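Local atomic coordinates of predicted ATPase of the ABC class (Vibrio vulnificus, PDB entry 5D6A), a protein that probably binds and hydrolyses ATP as a predicted ATPase of the ABC class, and is bound here to the non-hydrolysable analogue AMP-PNP. Residues Val422-Asp427 with Leu431-Lys436; Ile360-Ser365 with Gly410-Tyr415; Gln27-Leu32 with Ile161-Leu166. All blocks are in the same frame, centred on the assembly; numbering follows the deposited sequence.

Overall arrangement
Interactions 1 and 2 belong to the P-loop domain, and both reach the same mixed sheet: 360-365 continues from its strand 357-361, while 422-427 and 431-436 take in the hairpin strands 421-425 and 430-432 at one margin, and the start of helix 434-443. Their centres lie about 15 Å apart and their nearest atoms about 7 Å, yet both meet the second subunit. Interaction 2 supplies Asp-361 and Asp-363 to the AMP-PNP pocket; in interaction 1 the side chain of Gln-424 stays about 10 Å from the nucleotide. Interaction 3, an N-terminal helix pair, lies on the opposite side of the chain's centre, its centre about 64 Å from interaction 1 and about 61 Å from interaction 2.

Interaction 1 of 3, residues Val422-Asp427 with Leu431-Lys436; sequences VIQMHD and LDVTEK
Strand residues Ile-423 and Gln-424 pair with Asp-432 and Leu-431 in an antiparallel beta hairpin that finishes one margin of the mixed nucleotide-binding sheet, just where the second strand gives way to helix 434-443. Gln-424 and Leu-431 form the hydrogen-bonded pair: Gln-424 N reaches Leu-431 O at 2.8 Å, whereas the return bond from Leu-431 N is weak. Ile-423 and Asp-432 make the adjoining non-hydrogen-bonded pair. Further along, in the turn into the helix, Val-433 N donates to Val-422 O at 3.0 Å.

Beyond this the strand pairing passes to a side chain. Val-422 N points almost straight (166°) at Thr-434 OG1, 2.9 Å away, and the hydroxyl in turn donates to Asp-432 OD1. That same oxygen accepts Thr-434 N from above the carboxylate plane, closing an Asx turn across Val-433, the N-cap residue of the helix. Asp-432 OD2 is bonded to Ser-238.

On the face carrying Gln-424 and Leu-431, the packing is mostly apolar. Val-433 CG2 meets Val-422 CG1 at 3.6 Å, the two side chains crossing at about a right angle. Gln-424 runs out fully extended, with CG anti to the backbone N (chi1 -174°); its CB lies against both methyls of Val-433, with its amide end lying beside CG1. Leu-431 CD1 reaches the CB of His-426, whose ND1 bonds to Asp-384 of the second subunit. The first strand is held on its other side by Leu-262 and Val-264 of strand 260-264.

With OG1 both accepting from Val-422 and donating to Asp-432, one hydroxyl couples the first strand to the start of the helix, and the negative carboxylate beside that helix N-terminus would probably be electrostatically favourable there.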
loop_
_atom_site.group_PDB
_atom_site.type_symbol
_atom_site.label_atom_id
_atom_site.label_comp_id
_atom_site.label_asym_id
_atom_site.label_seq_id
_atom_site.Cartn_x
_atom_site.Cartn_y
_atom_site.Cartn_z
ATOM N N VAL A 422 -15.173 26.110 13.163
ATOM C CA VAL A 422 -13.758 26.016 12.806
ATOM C C VAL A 422 -12.905 25.767 14.051
ATOM O O VAL A 422 -12.909 26.565 14.988
ATOM C CB VAL A 422 -13.268 27.293 12.098
ATOM C CG1 VAL A 422 -11.809 27.150 11.691
ATOM C CG2 VAL A 422 -14.130 27.583 10.878
ATOM N N ILE A 423 -12.174 24.656 14.040
ATOM C CA ILE A 423 -11.315 24.270 15.153
ATOM C C ILE A 423 -9.850 24.464 14.783
ATOM O O ILE A 423 -9.429 24.075 13.696
ATOM C CB ILE A 423 -11.542 22.796 15.531
ATOM C CG1 ILE A 423 -12.989 22.598 15.993
ATOM C CG2 ILE A 423 -10.566 22.365 16.620
ATOM C CD1 ILE A 423 -13.375 21.153 16.223
ATOM N N GLN A 424 -9.077 25.062 15.686
ATOM C CA GLN A 424 -7.661 25.289 15.435
ATOM C C GLN A 424 -6.814 24.455 16.385
ATOM O O GLN A 424 -7.032 24.471 17.597
ATOM C CB GLN A 424 -7.305 26.766 15.606
ATOM C CG GLN A 424 -5.866 27.094 15.217
ATOM C CD GLN A 424 -5.482 28.533 15.499
ATOM O OE1 GLN A 424 -6.175 29.240 16.221
ATOM N NE2 GLN A 424 -4.359 28.966 14.943
HETATM N N MSE A 425 -5.851 23.725 15.828
HETATM C CA MSE A 425 -4.937 22.919 16.626
HETATM C C MSE A 425 -3.702 23.746 16.855
HETATM O O MSE A 425 -3.148 24.329 15.919
HETATM C CB MSE A 425 -4.575 21.615 15.920
HETATM C CG MSE A 425 -5.786 20.710 15.703
HETATM SE SE MSE A 425 -6.675 20.287 17.410
HETATM C CE MSE A 425 -5.383 18.979 18.117
ATOM N N HIS A 426 -3.269 23.812 18.109
ATOM C CA HIS A 426 -2.091 24.576 18.492
ATOM C C HIS A 426 -1.454 23.875 19.676
ATOM O O HIS A 426 -2.101 23.686 20.696
ATOM C CB HIS A 426 -2.500 26.000 18.867
ATOM C CG HIS A 426 -1.375 26.842 19.380
ATOM N ND1 HIS A 426 -0.580 27.607 18.554
ATOM C CD2 HIS A 426 -0.917 27.044 20.637
ATOM C CE1 HIS A 426 0.320 28.243 19.281
ATOM N NE2 HIS A 426 0.139 27.918 20.549
ATOM N N ASP A 427 -0.185 23.498 19.545
ATOM C CA ASP A 427 0.508 22.768 20.612
ATOM C C ASP A 427 -0.314 21.578 21.125
ATOM O O ASP A 427 -0.284 21.246 22.311
ATOM C CB ASP A 427 0.899 23.710 21.757
ATOM C CG ASP A 427 2.015 24.673 21.371
ATOM O OD1 ASP A 427 2.508 24.605 20.225
ATOM O OD2 ASP A 427 2.410 25.496 22.224
ATOM N N LEU A 431 -8.905 24.659 19.830
ATOM C CA LEU A 431 -9.320 26.034 20.081
ATOM C C LEU A 431 -10.478 26.358 19.144
ATOM O O LEU A 431 -10.432 26.019 17.959
ATOM C CB LEU A 431 -8.166 27.012 19.835
ATOM C CG LEU A 431 -6.948 26.945 20.763
ATOM C CD1 LEU A 431 -5.860 27.890 20.275
ATOM C CD2 LEU A 431 -7.337 27.276 22.197
ATOM N N ASP A 432 -11.515 26.998 19.674
ATOM C CA ASP A 432 -12.670 27.375 18.867
ATOM C C ASP A 432 -12.399 28.744 18.254
ATOM O O ASP A 432 -12.409 29.755 18.956
ATOM C CB ASP A 432 -13.940 27.406 19.721
ATOM C CG ASP A 432 -15.196 27.678 18.902
ATOM O OD1 ASP A 432 -15.105 27.771 17.658
ATOM O OD2 ASP A 432 -16.283 27.792 19.504
ATOM N N VAL A 433 -12.161 28.767 16.945
ATOM C CA VAL A 433 -11.859 30.014 16.238
ATOM C C VAL A 433 -12.912 30.378 15.186
ATOM O O VAL A 433 -12.610 31.072 14.210
ATOM C CB VAL A 433 -10.467 29.947 15.577
ATOM C CG1 VAL A 433 -9.391 29.766 16.638
ATOM C CG2 VAL A 433 -10.396 28.823 14.550
ATOM N N THR A 434 -14.146 29.926 15.400
ATOM C CA THR A 434 -15.240 30.205 14.472
ATOM C C THR A 434 -15.518 31.709 14.384
ATOM O O THR A 434 -15.738 32.236 13.296
ATOM C CB THR A 434 -16.534 29.471 14.887
ATOM O OG1 THR A 434 -16.268 28.072 15.044
ATOM C CG2 THR A 434 -17.625 29.664 13.845
ATOM N N GLU A 435 -15.503 32.391 15.531
ATOM C CA GLU A 435 -15.745 33.840 15.578
ATOM C C GLU A 435 -14.713 34.626 14.774
ATOM O O GLU A 435 -15.077 35.427 13.913
ATOM C CB GLU A 435 -15.762 34.344 17.027
ATOM C CG GLU A 435 -17.007 33.964 17.819
ATOM C CD GLU A 435 -18.250 34.728 17.384
ATOM O OE1 GLU A 435 -18.118 35.843 16.833
ATOM O OE2 GLU A 435 -19.369 34.221 17.620
ATOM N N LYS A 436 -13.433 34.395 15.056
ATOM C CA LYS A 436 -12.359 35.097 14.351
ATOM C C LYS A 436 -12.324 34.692 12.883
ATOM O O LYS A 436 -11.921 35.482 12.030
ATOM C CB LYS A 436 -10.994 34.814 14.991
ATOM C CG LYS A 436 -10.914 35.111 16.482
ATOM C CD LYS A 436 -11.279 36.548 16.820
ATOM C CE LYS A 436 -11.209 36.782 18.319
ATOM N NZ LYS A 436 -11.626 38.160 18.692
#

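Interaction 2 of 3, residues Ile360-Ser365 with Gly410-Tyr415; sequences IDEDTS and GGSGDY. With ANP (phosphoaminophosphonic acid-adenylate ester), chain C.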
loop_
_atom_site.group_PDB
_atom_site.type_symbol
_atom_site.label_atom_id
_atom_site.label_comp_id
_atom_site.label_asym_id
_atom_site.label_seq_id
_atom_site.Cartn_x
_atom_site.Cartn_y
_atom_site.Cartn_z
ATOM N N ILE A 360 -12.358 14.382 5.171
ATOM C CA ILE A 360 -11.397 14.767 4.137
ATOM C C ILE A 360 -10.161 15.411 4.739
ATOM O O ILE A 360 -10.257 16.182 5.691
ATOM C CB ILE A 360 -12.029 15.751 3.129
ATOM C CG1 ILE A 360 -13.213 15.085 2.425
ATOM C CG2 ILE A 360 -10.993 16.219 2.112
ATOM C CD1 ILE A 360 -13.937 15.982 1.449
ATOM N N ASP A 361 -9.000 15.085 4.176
ATOM C CA ASP A 361 -7.729 15.641 4.629
ATOM C C ASP A 361 -7.046 16.266 3.421
ATOM O O ASP A 361 -6.648 15.564 2.491
ATOM C CB ASP A 361 -6.855 14.555 5.260
ATOM C CG ASP A 361 -5.577 15.108 5.878
ATOM O OD1 ASP A 361 -5.196 16.257 5.568
ATOM O OD2 ASP A 361 -4.945 14.383 6.676
ATOM N N GLU A 362 -6.911 17.588 3.452
ATOM C CA GLU A 362 -6.316 18.349 2.356
ATOM C C GLU A 362 -4.938 17.830 1.931
ATOM O O GLU A 362 -4.553 17.973 0.770
ATOM C CB GLU A 362 -6.237 19.831 2.741
ATOM C CG GLU A 362 -5.849 20.757 1.599
ATOM C CD GLU A 362 -5.931 22.229 1.971
ATOM O OE1 GLU A 362 -5.743 22.569 3.160
ATOM O OE2 GLU A 362 -6.168 23.055 1.061
ATOM N N ASP A 363 -4.208 17.220 2.862
ATOM C CA ASP A 363 -2.883 16.681 2.555
ATOM C C ASP A 363 -2.921 15.357 1.774
ATOM O O ASP A 363 -1.907 14.935 1.225
ATOM C CB ASP A 363 -2.045 16.544 3.832
ATOM C CG ASP A 363 -1.680 17.898 4.440
ATOM O OD1 ASP A 363 -2.098 18.944 3.892
ATOM O OD2 ASP A 363 -0.962 17.918 5.462
ATOM N N THR A 364 -4.080 14.710 1.721
ATOM C CA THR A 364 -4.216 13.465 0.965
ATOM C C THR A 364 -5.376 13.571 -0.032
ATOM O O THR A 364 -6.112 12.609 -0.244
ATOM C CB THR A 364 -4.449 12.253 1.891
ATOM O OG1 THR A 364 -5.728 12.365 2.531
ATOM C CG2 THR A 364 -3.349 12.158 2.941
ATOM N N SER A 365 -5.525 14.743 -0.650
ATOM C CA SER A 365 -6.601 14.972 -1.612
ATOM C C SER A 365 -6.143 15.778 -2.821
ATOM O O SER A 365 -5.069 16.389 -2.809
ATOM C CB SER A 365 -7.768 15.695 -0.935
ATOM O OG SER A 365 -8.330 14.901 0.094
ATOM N N GLY A 410 -5.618 23.955 6.464
ATOM C CA GLY A 410 -4.322 24.583 6.695
ATOM C C GLY A 410 -3.676 25.093 5.417
ATOM O O GLY A 410 -2.557 25.605 5.449
ATOM N N GLY A 411 -4.381 24.957 4.292
ATOM C CA GLY A 411 -3.872 25.402 2.992
ATOM C C GLY A 411 -4.773 26.444 2.354
ATOM O O GLY A 411 -4.415 27.619 2.271
ATOM N N SER A 412 -5.943 26.004 1.896
ATOM C CA SER A 412 -6.924 26.893 1.270
ATOM C C SER A 412 -7.719 27.646 2.335
ATOM O O SER A 412 -7.682 27.286 3.513
ATOM C CB SER A 412 -7.872 26.092 0.378
ATOM O OG SER A 412 -8.514 25.054 1.103
ATOM N N GLY A 413 -8.436 28.687 1.921
ATOM C CA GLY A 413 -9.215 29.489 2.866
ATOM C C GLY A 413 -10.618 29.860 2.429
ATOM O O GLY A 413 -11.361 30.472 3.197
ATOM N N ASP A 414 -10.994 29.493 1.207
ATOM C CA ASP A 414 -12.336 29.815 0.706
ATOM C C ASP A 414 -13.436 28.953 1.351
ATOM O O ASP A 414 -14.624 29.254 1.215
ATOM C CB ASP A 414 -12.385 29.737 -0.827
ATOM C CG ASP A 414 -11.880 28.415 -1.367
ATOM O OD1 ASP A 414 -11.429 27.570 -0.564
ATOM O OD2 ASP A 414 -11.923 28.226 -2.601
ATOM N N TYR A 415 -13.036 27.888 2.046
ATOM C CA TYR A 415 -13.988 27.033 2.762
ATOM C C TYR A 415 -14.496 27.696 4.040
ATOM O O TYR A 415 -15.582 27.374 4.516
ATOM C CB TYR A 415 -13.352 25.695 3.140
ATOM C CG TYR A 415 -13.321 24.667 2.043
ATOM C CD1 TYR A 415 -12.321 24.670 1.080
ATOM C CD2 TYR A 415 -14.280 23.665 1.990
ATOM C CE1 TYR A 415 -12.291 23.712 0.080
ATOM C CE2 TYR A 415 -14.259 22.705 0.999
ATOM C CZ TYR A 415 -13.264 22.731 0.047
ATOM O OH TYR A 415 -13.246 21.773 -0.938
HETATM P PG ANP C . -1.904 17.071 8.554
HETATM O O1G ANP C . -3.365 16.850 8.857
HETATM O O2G ANP C . -1.343 16.104 7.536
HETATM O O3G ANP C . -1.584 18.522 8.291
HETATM P PB ANP C . -0.562 17.876 11.191
HETATM O O1B ANP C . -1.773 18.607 11.688
HETATM O O2B ANP C . 0.516 18.689 10.512
HETATM N N3B ANP C . -1.081 16.649 10.047
HETATM P PA ANP C . -0.000 15.608 12.771
HETATM O O1A ANP C . -1.132 15.325 13.722
HETATM O O2A ANP C . 0.051 14.870 11.457
HETATM O O3A ANP C . 0.087 17.191 12.495
HETATM O "O5'" ANP C . 1.388 15.332 13.526
HETATM C "C5'" ANP C . 1.655 15.918 14.792
HETATM C "C4'" ANP C . 2.705 15.101 15.531
HETATM O "O4'" ANP C . 2.581 15.356 16.932
HETATM C "C3'" ANP C . 2.540 13.599 15.347
HETATM O "O3'" ANP C . 3.826 12.964 15.288
HETATM C "C2'" ANP C . 1.764 13.151 16.565
HETATM O "O2'" ANP C . 2.145 11.836 16.986
HETATM C "C1'" ANP C . 2.086 14.206 17.620
HETATM N N9 ANP C . 0.891 14.573 18.418
HETATM C C8 ANP C . -0.343 14.857 17.947
HETATM N N7 ANP C . -1.186 15.146 18.971
HETATM C C5 ANP C . -0.488 15.051 20.117
HETATM C C6 ANP C . -0.770 15.227 21.560
HETATM N N6 ANP C . -2.005 15.574 21.987
HETATM N N1 ANP C . 0.246 15.031 22.433
HETATM C C2 ANP C . 1.485 14.685 22.022
HETATM N N3 ANP C . 1.800 14.510 20.721
HETATM C C4 ANP C . 0.877 14.676 19.745
#
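Glu-362 reaches across to Gly-411 and Ser-412 and splits its carboxylate between them. Its chain is extended, with CG anti to the backbone N (chi1 -170°), which carries the acid group straight over to the loop. OE2 takes two bonds from Ser-412: the backbone N arrives at 3.1 Å on the syn lone pair, and OG, also at 3.1 Å, comes from above the carboxylate plane. OE1 receives a weak bond from Gly-411 N. The two bonds from Ser-412, helped by the weak one from Gly-411, limit the rotation of the group in a buried setting, and the glycine lets the loop backbone come this close.

The segment 360-365 runs off the end of strand 357-361, where Asp-361 sits as the Walker B aspartate does in P-loop ATPases, probably in that role. It bonds through OD2 to Ser-272 of the probable Walker A motif, while its OD1 accepts Asp-363 N in an Asx turn. This turn probably helps to place Asp-363 beside the gamma-phosphate; its OD2 lies 2.8 Å from O2G of AMP-PNP. Glu-362 is turned the other way: its OE1 stays 7.7 Å from O3G of the nucleotide. Thr-367 of the second subunit packs on Glu-362, and Ala-366 of that subunit on Asp-363.

Interaction 3 of 3, residues Gln27-Leu32 with Ile161-Leu166; sequences QLIAKL and IITFHL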
loop_
_atom_site.group_PDB
_atom_site.type_symbol
_atom_site.label_atom_id
_atom_site.label_comp_id
_atom_site.label_asym_id
_atom_site.label_seq_id
_atom_site.Cartn_x
_atom_site.Cartn_y
_atom_site.Cartn_z
ATOM N N GLN A 27 -12.277 -42.058 22.826
ATOM C CA GLN A 27 -12.477 -42.643 21.507
ATOM C C GLN A 27 -11.511 -41.969 20.540
ATOM O O GLN A 27 -10.860 -42.630 19.732
ATOM C CB GLN A 27 -13.921 -42.414 21.043
ATOM C CG GLN A 27 -14.325 -43.166 19.783
ATOM C CD GLN A 27 -14.467 -44.662 20.004
ATOM O OE1 GLN A 27 -14.282 -45.163 21.114
ATOM N NE2 GLN A 27 -14.813 -45.382 18.942
ATOM N N LEU A 28 -11.426 -40.643 20.636
ATOM C CA LEU A 28 -10.532 -39.860 19.791
ATOM C C LEU A 28 -9.073 -40.159 20.112
ATOM O O LEU A 28 -8.268 -40.364 19.206
ATOM C CB LEU A 28 -10.810 -38.364 19.955
ATOM C CG LEU A 28 -9.859 -37.414 19.219
ATOM C CD1 LEU A 28 -9.786 -37.741 17.734
ATOM C CD2 LEU A 28 -10.284 -35.970 19.439
ATOM N N ILE A 29 -8.735 -40.171 21.400
ATOM C CA ILE A 29 -7.368 -40.467 21.835
ATOM C C ILE A 29 -6.870 -41.755 21.188
ATOM O O ILE A 29 -5.851 -41.755 20.496
ATOM C CB ILE A 29 -7.270 -40.588 23.373
ATOM C CG1 ILE A 29 -7.421 -39.212 24.024
ATOM C CG2 ILE A 29 -5.926 -41.183 23.778
ATOM C CD1 ILE A 29 -7.529 -39.246 25.535
ATOM N N ALA A 30 -7.603 -42.844 21.408
ATOM C CA ALA A 30 -7.249 -44.152 20.855
ATOM C C ALA A 30 -7.180 -44.118 19.328
ATOM O O ALA A 30 -6.299 -44.733 18.724
ATOM C CB ALA A 30 -8.246 -45.204 21.313
ATOM N N LYS A 31 -8.115 -43.395 18.717
ATOM C CA LYS A 31 -8.175 -43.256 17.262
ATOM C C LYS A 31 -6.989 -42.445 16.743
ATOM O O LYS A 31 -6.534 -42.637 15.614
ATOM C CB LYS A 31 -9.490 -42.579 16.861
ATOM C CG LYS A 31 -9.706 -42.419 15.364
ATOM C CD LYS A 31 -11.060 -41.790 15.074
ATOM C CE LYS A 31 -11.317 -41.672 13.581
ATOM N NZ LYS A 31 -12.650 -41.076 13.298
ATOM N N LEU A 32 -6.492 -41.542 17.582
ATOM C CA LEU A 32 -5.376 -40.677 17.221
ATOM C C LEU A 32 -4.026 -41.392 17.384
ATOM O O LEU A 32 -3.088 -41.116 16.638
ATOM C CB LEU A 32 -5.435 -39.390 18.057
ATOM C CG LEU A 32 -4.469 -38.240 17.762
ATOM C CD1 LEU A 32 -4.500 -37.822 16.300
ATOM C CD2 LEU A 32 -4.805 -37.049 18.651
ATOM N N ILE A 161 -1.882 -31.528 22.671
ATOM C CA ILE A 161 -2.486 -30.259 22.270
ATOM C C ILE A 161 -4.013 -30.288 22.314
ATOM O O ILE A 161 -4.644 -29.447 22.955
ATOM C CB ILE A 161 -2.083 -29.875 20.824
ATOM C CG1 ILE A 161 -0.559 -29.750 20.699
ATOM C CG2 ILE A 161 -2.764 -28.572 20.411
ATOM C CD1 ILE A 161 -0.078 -29.437 19.296
ATOM N N ILE A 162 -4.590 -31.269 21.630
ATOM C CA ILE A 162 -6.044 -31.376 21.484
ATOM C C ILE A 162 -6.812 -31.944 22.678
ATOM O O ILE A 162 -7.916 -31.479 22.969
ATOM C CB ILE A 162 -6.387 -32.240 20.248
ATOM C CG1 ILE A 162 -5.716 -31.665 18.993
ATOM C CG2 ILE A 162 -7.897 -32.333 20.057
ATOM C CD1 ILE A 162 -5.860 -32.534 17.761
ATOM N N THR A 163 -6.243 -32.939 23.359
ATOM C CA THR A 163 -6.941 -33.605 24.470
ATOM C C THR A 163 -6.509 -33.197 25.876
ATOM O O THR A 163 -7.181 -33.547 26.845
ATOM C CB THR A 163 -6.787 -35.135 24.378
ATOM O OG1 THR A 163 -5.437 -35.505 24.675
ATOM C CG2 THR A 163 -7.173 -35.633 22.989
ATOM N N PHE A 164 -5.395 -32.482 25.996
ATOM C CA PHE A 164 -4.910 -32.069 27.314
ATOM C C PHE A 164 -4.917 -30.545 27.484
ATOM O O PHE A 164 -5.536 -30.030 28.416
ATOM C CB PHE A 164 -3.515 -32.652 27.574
ATOM C CG PHE A 164 -2.963 -32.322 28.931
ATOM C CD1 PHE A 164 -3.353 -33.048 30.046
ATOM C CD2 PHE A 164 -2.045 -31.294 29.092
ATOM C CE1 PHE A 164 -2.848 -32.749 31.299
ATOM C CE2 PHE A 164 -1.536 -30.991 30.342
ATOM C CZ PHE A 164 -1.939 -31.719 31.446
ATOM N N HIS A 165 -4.246 -29.828 26.584
ATOM C CA HIS A 165 -4.183 -28.366 26.672
ATOM C C HIS A 165 -5.439 -27.661 26.175
ATOM O O HIS A 165 -6.031 -26.857 26.896
ATOM C CB HIS A 165 -2.983 -27.815 25.894
ATOM C CG HIS A 165 -1.662 -28.114 26.521
ATOM N ND1 HIS A 165 -1.236 -27.503 27.681
ATOM C CD2 HIS A 165 -0.649 -28.921 26.127
ATOM C CE1 HIS A 165 -0.030 -27.943 27.991
ATOM N NE2 HIS A 165 0.350 -28.802 27.061
ATOM N N LEU A 166 -5.837 -27.956 24.941
ATOM C CA LEU A 166 -6.995 -27.295 24.333
ATOM C C LEU A 166 -8.249 -27.316 25.212
ATOM O O LEU A 166 -8.865 -26.272 25.422
ATOM C CB LEU A 166 -7.290 -27.868 22.937
ATOM C CG LEU A 166 -8.477 -27.269 22.169
ATOM C CD1 LEU A 166 -8.373 -25.757 22.049
ATOM C CD2 LEU A 166 -8.585 -27.903 20.790
#
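Ile-29 and Thr-163 meet through their aliphatic branches at the nearest approach of the two helical segments. Ile-29 CG1 lies 3.7 Å from Thr-163 CG2 and 4.1 Å from Thr-163 CB, and the side chains pass each other at a slant. A looser second touch flanks it, where Leu-28 CD2 comes to 4.4 Å from Ile-162 CG2. No hydrogen bond links the segments, and the touches between them are carbon to carbon; the backbones come close, with 7.4 Å between the CA atoms of Ile-29 and Thr-163.

The torsion of Thr-163 decides which of its branches does the touching. At chi1 70° the hydroxyl sits between the backbone N and the carbonyl carbon, while CG2, anti to the carbonyl carbon, is presented to Ile-29. OG1 is not left to the apolar contact: it bonds back to Ile-159 O, one turn earlier in its own helix, which satisfies the polar end and anchors the side chain's rotation. The helix itself widens here into a pi-type turn at 161-165, where Leu-166 N reaches Ile-161 O at 2.8 Å.

Farther out, Leu-32 extends the hydrophobic seam along helix 155-172 by resting on Ala-158 and Ile-159, and it also touches Ile-46. The pair therefore joins helix 23-33, at the start of the modelled chain, to helix 155-172 within the N-terminal region. Leu-28 and Lys-31 of the first helix lean on Tyr-50 of strand 48-51, whereas the second helix packs onto strand 137-144 of the same antiparallel sheet, through Ile-161 on Val-144 and Leu-166 on Phe-142.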